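Benzyl alcohol dehydrogenase (PDB 1F8F) catalyses the NAD-dependent oxidation of benzyl alcohol and related aryl alcohols to aldehydes, as a zinc-containing member of the medium-chain alcohol dehydrogenases. Local coordinates at residues I8-P13 with F19-L24; I165-P170 with V343-F348; Q245-A250 with L272-D277. All coordinates share one frame; numbering follows the deposited sequence.

The three contacts run from the outer edge of the catalytic domain to the coenzyme domain, contacts 1 and 3 lying on opposite sides of the chain's centre. Contacts 1 and 2 have centres about 19 Å apart and touch through F348, whose CZ packs on CD2 of L21 at 3.5 Å. The side chains of F19 and V343 lie about 12 and 13 Å from a zinc ion, so both contacts lie in the neighbourhood of a zinc site, neither supplying a ligand to it. Contact 3 is nested in the chain loop that contact 2 closes, yet its centre is about 35 Å from that of contact 2 and 43 Å from that of contact 1. Its Q274 side chain comes within about 7 Å of bound NAD.

Contact 1. Residues I8-P13 with F19-L24; sequences IAAVTP and FELQAL
Q22 reaches across to V11 with its amide end, and the two side chains cross at about a right angle. OE1 of Q22 comes to 3.5 Å from CG2 of V11, the branch beside the backbone N (CG1 is anti to it, chi1 170°). The amide is also tied along its own strand: NE2 of Q22 donates to OE1 of E20 at 3.2 Å. OE1 of E20 lies in the amide plane of Q22, while NE2 approaches from above the carboxylate plane, 45° out of it. This bond helps fix the rotation of both groups. The other carboxylate oxygen, OE2 of E20, rests 3.2 Å from CG of P13, a close approach to the pyrrolidine ring. V11, E20 and Q22 thus share one face of the two strands with A9, whose methyl meets CD1 of L24.

I8, A10 and L21 occupy the other face. CD2 of L21 lies 3.9 Å from CB of A10, while the I8 and L21 side chains cross at about a right angle, CG2 of I8 meeting CB of L21 at 4.1 Å. Where the strands give way to the turn, T12 and F19 run side by side, pointing the same way; OG1 of T12 stands 3.4 Å from CE1 of F19, oblique to the ring.

A10 and T12 bond through their backbones to F145 and A61. Between the faces, A9 and Q22 exchange two backbone bonds. N of V11 donates to O of E20 at 3.0 Å; the return bond, E20 N to V11 O, is weak. Together these pairs form an antiparallel beta hairpin of strands 5-11 and 20-26 near the N-terminus.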
loop_
_atom_site.group_PDB
_atom_site.type_symbol
_atom_site.label_atom_id
_atom_site.label_comp_id
_atom_site.label_asym_id
_atom_site.label_seq_id
_atom_site.Cartn_x
_atom_site.Cartn_y
_atom_site.Cartn_z
ATOM N N ILE A 8 28.038 -39.680 1.101
ATOM C CA ILE A 8 27.175 -40.316 2.089
ATOM C C ILE A 8 25.883 -39.515 2.249
ATOM O O ILE A 8 25.980 -38.300 2.437
ATOM C CB ILE A 8 27.851 -40.374 3.499
ATOM C CG1 ILE A 8 29.204 -41.094 3.527
ATOM C CG2 ILE A 8 26.890 -40.943 4.549
ATOM C CD1 ILE A 8 29.270 -42.481 2.910
ATOM N N ALA A 9 24.695 -40.081 2.217
ATOM C CA ALA A 9 23.480 -39.287 2.415
ATOM C C ALA A 9 22.476 -40.087 3.212
ATOM O O ALA A 9 22.437 -41.277 2.973
ATOM C CB ALA A 9 22.813 -38.893 1.100
ATOM N N ALA A 10 21.633 -39.478 3.996
ATOM C CA ALA A 10 20.603 -40.158 4.743
ATOM C C ALA A 10 19.377 -40.414 3.876
ATOM O O ALA A 10 18.698 -39.456 3.470
ATOM C CB ALA A 10 20.212 -39.296 5.952
ATOM N N VAL A 11 18.956 -41.656 3.678
ATOM C CA VAL A 11 17.808 -42.021 2.873
ATOM C C VAL A 11 16.564 -42.374 3.666
ATOM O O VAL A 11 16.643 -43.048 4.705
ATOM C CB VAL A 11 18.222 -43.237 2.008
ATOM C CG1 VAL A 11 16.992 -43.832 1.324
ATOM C CG2 VAL A 11 19.313 -42.915 0.996
ATOM N N THR A 12 15.379 -41.949 3.229
ATOM C CA THR A 12 14.134 -42.314 3.870
ATOM C C THR A 12 13.471 -43.381 3.003
ATOM O O THR A 12 12.778 -43.041 2.057
ATOM C CB THR A 12 13.225 -41.095 4.016
ATOM O OG1 THR A 12 13.751 -40.129 4.935
ATOM C CG2 THR A 12 11.870 -41.514 4.541
ATOM N N PRO A 13 13.682 -44.670 3.273
ATOM C CA PRO A 13 13.218 -45.761 2.439
ATOM C C PRO A 13 11.744 -46.007 2.334
ATOM O O PRO A 13 11.415 -46.534 1.269
ATOM C CB PRO A 13 13.960 -47.004 2.943
ATOM C CG PRO A 13 15.167 -46.401 3.579
ATOM C CD PRO A 13 14.566 -45.213 4.340
ATOM N N PHE A 19 15.746 -42.708 9.071
ATOM C CA PHE A 19 16.870 -42.338 8.194
ATOM C C PHE A 19 17.979 -43.394 8.402
ATOM O O PHE A 19 18.274 -43.825 9.546
ATOM C CB PHE A 19 17.407 -40.941 8.534
ATOM C CG PHE A 19 16.429 -39.801 8.454
ATOM C CD1 PHE A 19 16.196 -39.139 7.242
ATOM C CD2 PHE A 19 15.690 -39.424 9.552
ATOM C CE1 PHE A 19 15.262 -38.128 7.174
ATOM C CE2 PHE A 19 14.738 -38.407 9.462
ATOM C CZ PHE A 19 14.515 -37.769 8.273
ATOM N N GLU A 20 18.668 -43.792 7.342
ATOM C CA GLU A 20 19.782 -44.729 7.338
ATOM C C GLU A 20 20.872 -44.113 6.442
ATOM O O GLU A 20 20.509 -43.590 5.379
ATOM C CB GLU A 20 19.486 -46.092 6.726
ATOM C CG GLU A 20 18.202 -46.847 6.899
ATOM C CD GLU A 20 17.814 -47.800 5.775
ATOM O OE1 GLU A 20 18.643 -48.136 4.884
ATOM O OE2 GLU A 20 16.620 -48.234 5.744
ATOM N N LEU A 21 22.133 -44.208 6.795
ATOM C CA LEU A 21 23.186 -43.619 5.972
ATOM C C LEU A 21 23.550 -44.547 4.823
ATOM O O LEU A 21 23.639 -45.760 5.060
ATOM C CB LEU A 21 24.380 -43.271 6.871
ATOM C CG LEU A 21 24.191 -42.094 7.821
ATOM C CD1 LEU A 21 25.471 -41.710 8.551
ATOM C CD2 LEU A 21 23.587 -40.880 7.123
ATOM N N GLN A 22 23.692 -44.072 3.597
ATOM C CA GLN A 22 23.966 -44.919 2.444
ATOM C C GLN A 22 25.054 -44.315 1.575
ATOM O O GLN A 22 25.309 -43.121 1.712
ATOM C CB GLN A 22 22.703 -45.171 1.610
ATOM C CG GLN A 22 21.681 -46.134 2.130
ATOM C CD GLN A 22 20.428 -46.424 1.351
ATOM O OE1 GLN A 22 20.256 -46.139 0.156
ATOM N NE2 GLN A 22 19.418 -47.043 1.973
ATOM N N ALA A 23 25.727 -45.098 0.734
ATOM C CA ALA A 23 26.733 -44.524 -0.153
ATOM C C ALA A 23 26.097 -44.244 -1.531
ATOM O O ALA A 23 25.464 -45.147 -2.094
ATOM C CB ALA A 23 27.933 -45.434 -0.353
ATOM N N LEU A 24 26.247 -43.000 -2.009
ATOM C CA LEU A 24 25.664 -42.627 -3.302
ATOM C C LEU A 24 26.609 -41.778 -4.149
ATOM O O LEU A 24 27.753 -41.437 -3.795
ATOM C CB LEU A 24 24.352 -41.916 -3.066
ATOM C CG LEU A 24 23.173 -42.362 -2.237
ATOM C CD1 LEU A 24 22.043 -41.313 -2.292
ATOM C CD2 LEU A 24 22.490 -43.659 -2.592
#

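Contact 2. Residues I165-P170 with V343-F348; sequences IELLGP and VKFYAF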
loop_
_atom_site.group_PDB
_atom_site.type_symbol
_atom_site.label_atom_id
_atom_site.label_comp_id
_atom_site.label_asym_id
_atom_site.label_seq_id
_atom_site.Cartn_x
_atom_site.Cartn_y
_atom_site.Cartn_z
ATOM N N ILE A 165 29.362 -21.016 9.603
ATOM C CA ILE A 165 28.375 -21.388 8.591
ATOM C C ILE A 165 27.415 -22.480 9.018
ATOM O O ILE A 165 26.319 -22.735 8.467
ATOM C CB ILE A 165 29.082 -21.751 7.265
ATOM C CG1 ILE A 165 28.150 -22.072 6.077
ATOM C CG2 ILE A 165 30.029 -22.930 7.472
ATOM C CD1 ILE A 165 27.259 -20.916 5.721
ATOM N N GLU A 166 27.696 -23.241 10.086
ATOM C CA GLU A 166 26.853 -24.354 10.522
ATOM C C GLU A 166 25.509 -23.973 11.144
ATOM O O GLU A 166 24.504 -24.649 11.058
ATOM C CB GLU A 166 27.592 -25.304 11.470
ATOM C CG GLU A 166 28.076 -24.626 12.736
ATOM C CD GLU A 166 29.510 -24.186 12.679
ATOM O OE1 GLU A 166 30.007 -23.637 11.635
ATOM O OE2 GLU A 166 30.222 -24.331 13.707
ATOM N N LEU A 167 25.490 -22.768 11.704
ATOM C CA LEU A 167 24.317 -22.142 12.297
ATOM C C LEU A 167 23.310 -21.520 11.347
ATOM O O LEU A 167 22.179 -21.266 11.792
ATOM C CB LEU A 167 24.973 -21.058 13.166
ATOM C CG LEU A 167 24.326 -20.392 14.342
ATOM C CD1 LEU A 167 23.569 -21.345 15.259
ATOM C CD2 LEU A 167 25.382 -19.656 15.181
ATOM N N LEU A 168 23.603 -21.243 10.064
ATOM C CA LEU A 168 22.653 -20.564 9.155
ATOM C C LEU A 168 21.719 -21.299 8.248
ATOM O O LEU A 168 20.721 -20.731 7.730
ATOM C CB LEU A 168 23.452 -19.622 8.225
ATOM C CG LEU A 168 24.357 -18.628 8.964
ATOM C CD1 LEU A 168 25.018 -17.765 7.910
ATOM C CD2 LEU A 168 23.600 -17.740 9.966
ATOM N N GLY A 169 21.860 -22.623 8.043
ATOM C CA GLY A 169 20.911 -23.409 7.270
ATOM C C GLY A 169 19.448 -23.116 7.539
ATOM O O GLY A 169 18.575 -22.981 6.639
ATOM N N PRO A 170 19.015 -23.141 8.798
ATOM C CA PRO A 170 17.620 -22.945 9.190
ATOM C C PRO A 170 17.003 -21.667 8.684
ATOM O O PRO A 170 15.785 -21.533 8.494
ATOM C CB PRO A 170 17.692 -22.974 10.732
ATOM C CG PRO A 170 18.843 -23.933 10.978
ATOM C CD PRO A 170 19.878 -23.446 9.978
ATOM N N VAL A 343 18.543 -23.171 18.897
ATOM C CA VAL A 343 19.299 -24.272 18.328
ATOM C C VAL A 343 20.019 -25.287 19.178
ATOM O O VAL A 343 20.697 -24.818 20.098
ATOM C CB VAL A 343 20.318 -23.593 17.343
ATOM C CG1 VAL A 343 21.443 -24.443 16.856
ATOM C CG2 VAL A 343 19.457 -23.149 16.123
ATOM N N LYS A 344 19.975 -26.571 18.764
ATOM C CA LYS A 344 20.810 -27.592 19.408
ATOM C C LYS A 344 21.433 -28.526 18.352
ATOM O O LYS A 344 20.757 -29.031 17.450
ATOM C CB LYS A 344 20.039 -28.398 20.447
ATOM C CG LYS A 344 20.802 -29.513 21.138
ATOM C CD LYS A 344 19.892 -30.462 21.921
ATOM C CE LYS A 344 20.561 -31.376 22.932
ATOM N NZ LYS A 344 21.461 -32.378 22.282
ATOM N N PHE A 345 22.742 -28.738 18.378
ATOM C CA PHE A 345 23.485 -29.541 17.418
ATOM C C PHE A 345 23.531 -31.040 17.693
ATOM O O PHE A 345 23.663 -31.452 18.843
ATOM C CB PHE A 345 24.922 -29.018 17.344
ATOM C CG PHE A 345 25.131 -27.664 16.747
ATOM C CD1 PHE A 345 25.023 -27.436 15.392
ATOM C CD2 PHE A 345 25.519 -26.587 17.554
ATOM C CE1 PHE A 345 25.240 -26.183 14.830
ATOM C CE2 PHE A 345 25.737 -25.329 17.012
ATOM C CZ PHE A 345 25.590 -25.118 15.636
ATOM N N TYR A 346 23.370 -31.924 16.727
ATOM C CA TYR A 346 23.449 -33.359 16.853
ATOM C C TYR A 346 24.470 -33.921 15.865
ATOM O O TYR A 346 24.580 -33.247 14.835
ATOM C CB TYR A 346 22.066 -33.920 16.472
ATOM C CG TYR A 346 20.933 -33.607 17.425
ATOM C CD1 TYR A 346 20.307 -32.363 17.443
ATOM C CD2 TYR A 346 20.506 -34.576 18.317
ATOM C CE1 TYR A 346 19.269 -32.094 18.320
ATOM C CE2 TYR A 346 19.480 -34.306 19.210
ATOM C CZ TYR A 346 18.858 -33.065 19.209
ATOM O OH TYR A 346 17.836 -32.816 20.119
ATOM N N ALA A 347 25.076 -35.088 16.055
ATOM C CA ALA A 347 25.928 -35.678 15.023
ATOM C C ALA A 347 25.117 -36.306 13.891
ATOM O O ALA A 347 23.968 -36.772 14.121
ATOM C CB ALA A 347 26.766 -36.787 15.679
ATOM N N PHE A 348 25.669 -36.477 12.680
ATOM C CA PHE A 348 24.976 -37.103 11.566
ATOM C C PHE A 348 24.381 -38.466 11.895
ATOM O O PHE A 348 23.224 -38.742 11.601
ATOM C CB PHE A 348 25.916 -37.239 10.361
ATOM C CG PHE A 348 25.252 -37.342 9.014
ATOM C CD1 PHE A 348 23.899 -37.099 8.843
ATOM C CD2 PHE A 348 26.002 -37.627 7.889
ATOM C CE1 PHE A 348 23.290 -37.182 7.598
ATOM C CE2 PHE A 348 25.421 -37.719 6.634
ATOM C CZ PHE A 348 24.062 -37.503 6.487
#
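E166 and L167 meet V343 and F345 mainly through carbon atoms. In the aliphatic contact, CD1 of L167 is the branch that does the touching: it lies 4.1 Å from CG1 of V343, with the two side chains running obliquely to each other. CG of L167 stands anti to the backbone N (chi1 -159°), which sends CD1 toward V343.

Strand 343-347 runs parallel to 365-369, which pairs antiparallel with 33-42 in the mixed sheet of the GroES-like catalytic domain. The segment 165-170 belongs to the connection after strand 156-159 that leads into helix 174-186; its backbone turns with helical angles but lacks a regular bonding pattern. The zinc ligand C173 follows shortly after P170.

Contacts to the aromatic ring come from both E166 and L167. CG of E166 lies 3.9 Å from CZ and also 3.9 Å from CE1 of F345, approaching the ring obliquely. The two side chains cross at about a right angle, and the carboxylate plane is turned 59° from that of the ring. With CG held between the backbone N and the carbonyl carbon (chi1 60°) and the chain bent beyond it, the methylene touches the phenyl group while the carboxylate turns away from it. CD1 of L167 reaches CZ of F345 at 4.3 Å, bridging two residues that point to the same side of their strand.

The one electrostatic contact involves a neighbour: F345 makes a cation-pi interaction with K369. Separately, backbone hydrogen bonds pair the strand with 365-369, linking K344 and Y346 with I367, and Y346 with K369.

Contact 3. Residues Q245-A250 with L272-D277; sequences QDPVAA and LKQGVD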
loop_
_atom_site.group_PDB
_atom_site.type_symbol
_atom_site.label_atom_id
_atom_site.label_comp_id
_atom_site.label_asym_id
_atom_site.label_seq_id
_atom_site.Cartn_x
_atom_site.Cartn_y
_atom_site.Cartn_z
ATOM N N GLN A 245 -6.062 -22.114 30.496
ATOM C CA GLN A 245 -6.688 -20.781 30.456
ATOM C C GLN A 245 -7.474 -20.575 29.165
ATOM O O GLN A 245 -7.154 -21.191 28.131
ATOM C CB GLN A 245 -5.594 -19.710 30.589
ATOM C CG GLN A 245 -4.433 -19.883 31.544
ATOM C CD GLN A 245 -3.240 -18.935 31.425
ATOM O OE1 GLN A 245 -2.085 -19.326 31.158
ATOM N NE2 GLN A 245 -3.523 -17.650 31.655
ATOM N N ASP A 246 -8.573 -19.845 29.139
ATOM C CA ASP A 246 -9.216 -19.559 27.837
ATOM C C ASP A 246 -8.328 -18.451 27.215
ATOM O O ASP A 246 -8.226 -17.330 27.714
ATOM C CB ASP A 246 -10.624 -19.057 28.027
ATOM C CG ASP A 246 -11.256 -18.535 26.746
ATOM O OD1 ASP A 246 -10.525 -18.384 25.763
ATOM O OD2 ASP A 246 -12.493 -18.268 26.717
ATOM N N PRO A 247 -7.618 -18.746 26.154
ATOM C CA PRO A 247 -6.750 -17.815 25.455
ATOM C C PRO A 247 -7.439 -16.653 24.785
ATOM O O PRO A 247 -7.015 -15.505 24.891
ATOM C CB PRO A 247 -6.035 -18.751 24.471
ATOM C CG PRO A 247 -7.025 -19.790 24.122
ATOM C CD PRO A 247 -7.727 -20.043 25.430
ATOM N N VAL A 248 -8.639 -16.783 24.210
ATOM C CA VAL A 248 -9.346 -15.663 23.602
ATOM C C VAL A 248 -9.611 -14.516 24.574
ATOM O O VAL A 248 -9.419 -13.286 24.358
ATOM C CB VAL A 248 -10.597 -16.184 22.905
ATOM C CG1 VAL A 248 -11.355 -15.101 22.133
ATOM C CG2 VAL A 248 -10.210 -17.279 21.887
ATOM N N ALA A 249 -10.141 -14.930 25.735
ATOM C CA ALA A 249 -10.543 -14.021 26.783
ATOM C C ALA A 249 -9.277 -13.343 27.334
ATOM O O ALA A 249 -9.350 -12.144 27.529
ATOM C CB ALA A 249 -11.250 -14.754 27.914
ATOM N N ALA A 250 -8.228 -14.157 27.508
ATOM C CA ALA A 250 -7.007 -13.525 28.010
ATOM C C ALA A 250 -6.518 -12.522 26.964
ATOM O O ALA A 250 -6.305 -11.350 27.286
ATOM C CB ALA A 250 -5.995 -14.589 28.423
ATOM N N LEU A 272 -7.205 -22.260 15.120
ATOM C CA LEU A 272 -7.277 -21.248 14.077
ATOM C C LEU A 272 -8.571 -20.424 14.175
ATOM O O LEU A 272 -8.428 -19.188 14.120
ATOM C CB LEU A 272 -7.125 -21.909 12.720
ATOM C CG LEU A 272 -7.190 -21.117 11.429
ATOM C CD1 LEU A 272 -6.863 -22.011 10.224
ATOM C CD2 LEU A 272 -8.552 -20.497 11.095
ATOM N N LYS A 273 -9.706 -21.031 14.523
ATOM C CA LYS A 273 -10.909 -20.197 14.732
ATOM C C LYS A 273 -10.688 -19.229 15.901
ATOM O O LYS A 273 -11.019 -18.041 15.837
ATOM C CB LYS A 273 -12.179 -21.017 14.942
ATOM C CG LYS A 273 -13.401 -20.125 15.269
ATOM C CD LYS A 273 -14.593 -20.996 15.600
ATOM C CE LYS A 273 -15.917 -20.291 15.755
ATOM N NZ LYS A 273 -15.948 -19.410 16.947
ATOM N N GLN A 274 -10.089 -19.745 16.991
ATOM C CA GLN A 274 -9.736 -18.994 18.197
ATOM C C GLN A 274 -8.937 -17.742 17.846
ATOM O O GLN A 274 -9.102 -16.662 18.391
ATOM C CB GLN A 274 -8.923 -19.849 19.193
ATOM C CG GLN A 274 -9.812 -20.596 20.171
ATOM C CD GLN A 274 -9.160 -21.580 21.114
ATOM O OE1 GLN A 274 -9.593 -21.722 22.272
ATOM N NE2 GLN A 274 -8.103 -22.262 20.730
ATOM N N GLY A 275 -7.952 -17.945 16.972
ATOM C CA GLY A 275 -7.116 -16.894 16.446
ATOM C C GLY A 275 -7.888 -15.808 15.680
ATOM O O GLY A 275 -7.588 -14.642 15.945
ATOM N N VAL A 276 -8.866 -16.124 14.860
ATOM C CA VAL A 276 -9.703 -15.114 14.184
ATOM C C VAL A 276 -10.572 -14.460 15.229
ATOM O O VAL A 276 -10.582 -13.220 15.293
ATOM C CB VAL A 276 -10.557 -15.730 13.052
ATOM C CG1 VAL A 276 -11.328 -14.667 12.286
ATOM C CG2 VAL A 276 -9.682 -16.448 12.055
ATOM N N ASP A 277 -11.193 -15.194 16.166
ATOM C CA ASP A 277 -11.984 -14.559 17.225
ATOM C C ASP A 277 -11.216 -13.585 18.094
ATOM O O ASP A 277 -11.804 -12.655 18.672
ATOM C CB ASP A 277 -12.550 -15.606 18.215
ATOM C CG ASP A 277 -13.525 -16.568 17.591
ATOM O OD1 ASP A 277 -14.013 -16.363 16.473
ATOM O OD2 ASP A 277 -13.885 -17.631 18.119
HETATM O O HOH W 1 -11.556 -19.786 23.961
#
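The first turn of helix 247-254 faces helix 269-277 most closely at V248 and Q274, whose CA atoms are 6.4 Å apart. V248 divides its two methyls between neighbouring turns. CG2 rests 3.8 Å from CG of Q274 and near that residue's carbonyl oxygen, whereas CG1, anti to the backbone N (chi1 -175°), reaches CB of D277 at 4.1 Å. Beyond CG, Q274 is extended and crosses P247 at about a right angle, bringing OE1 to 3.7 Å from CG of the proline.

A water joins the polar ends: it donates to OE1 of Q274 at 3.2 Å and to OD1 of D246. The latter residue is the N-cap of helix 247-254, with OD1 accepting weakly from the backbone N atoms of V248 and A249. On the second helix, K273 NZ forms a salt bridge of 3.0 Å with OD2 of D277, through the syn lone pair of the carboxylate. L272 and K273 touch V301 and T296 of a second subunit.

Both helices belong to the Rossmann-type coenzyme domain, one following strand 238-241 and the other strand 259-264. P247 packs on I240 of strand 238-241, and P247 and Q274 both meet W197 of strand 193-197.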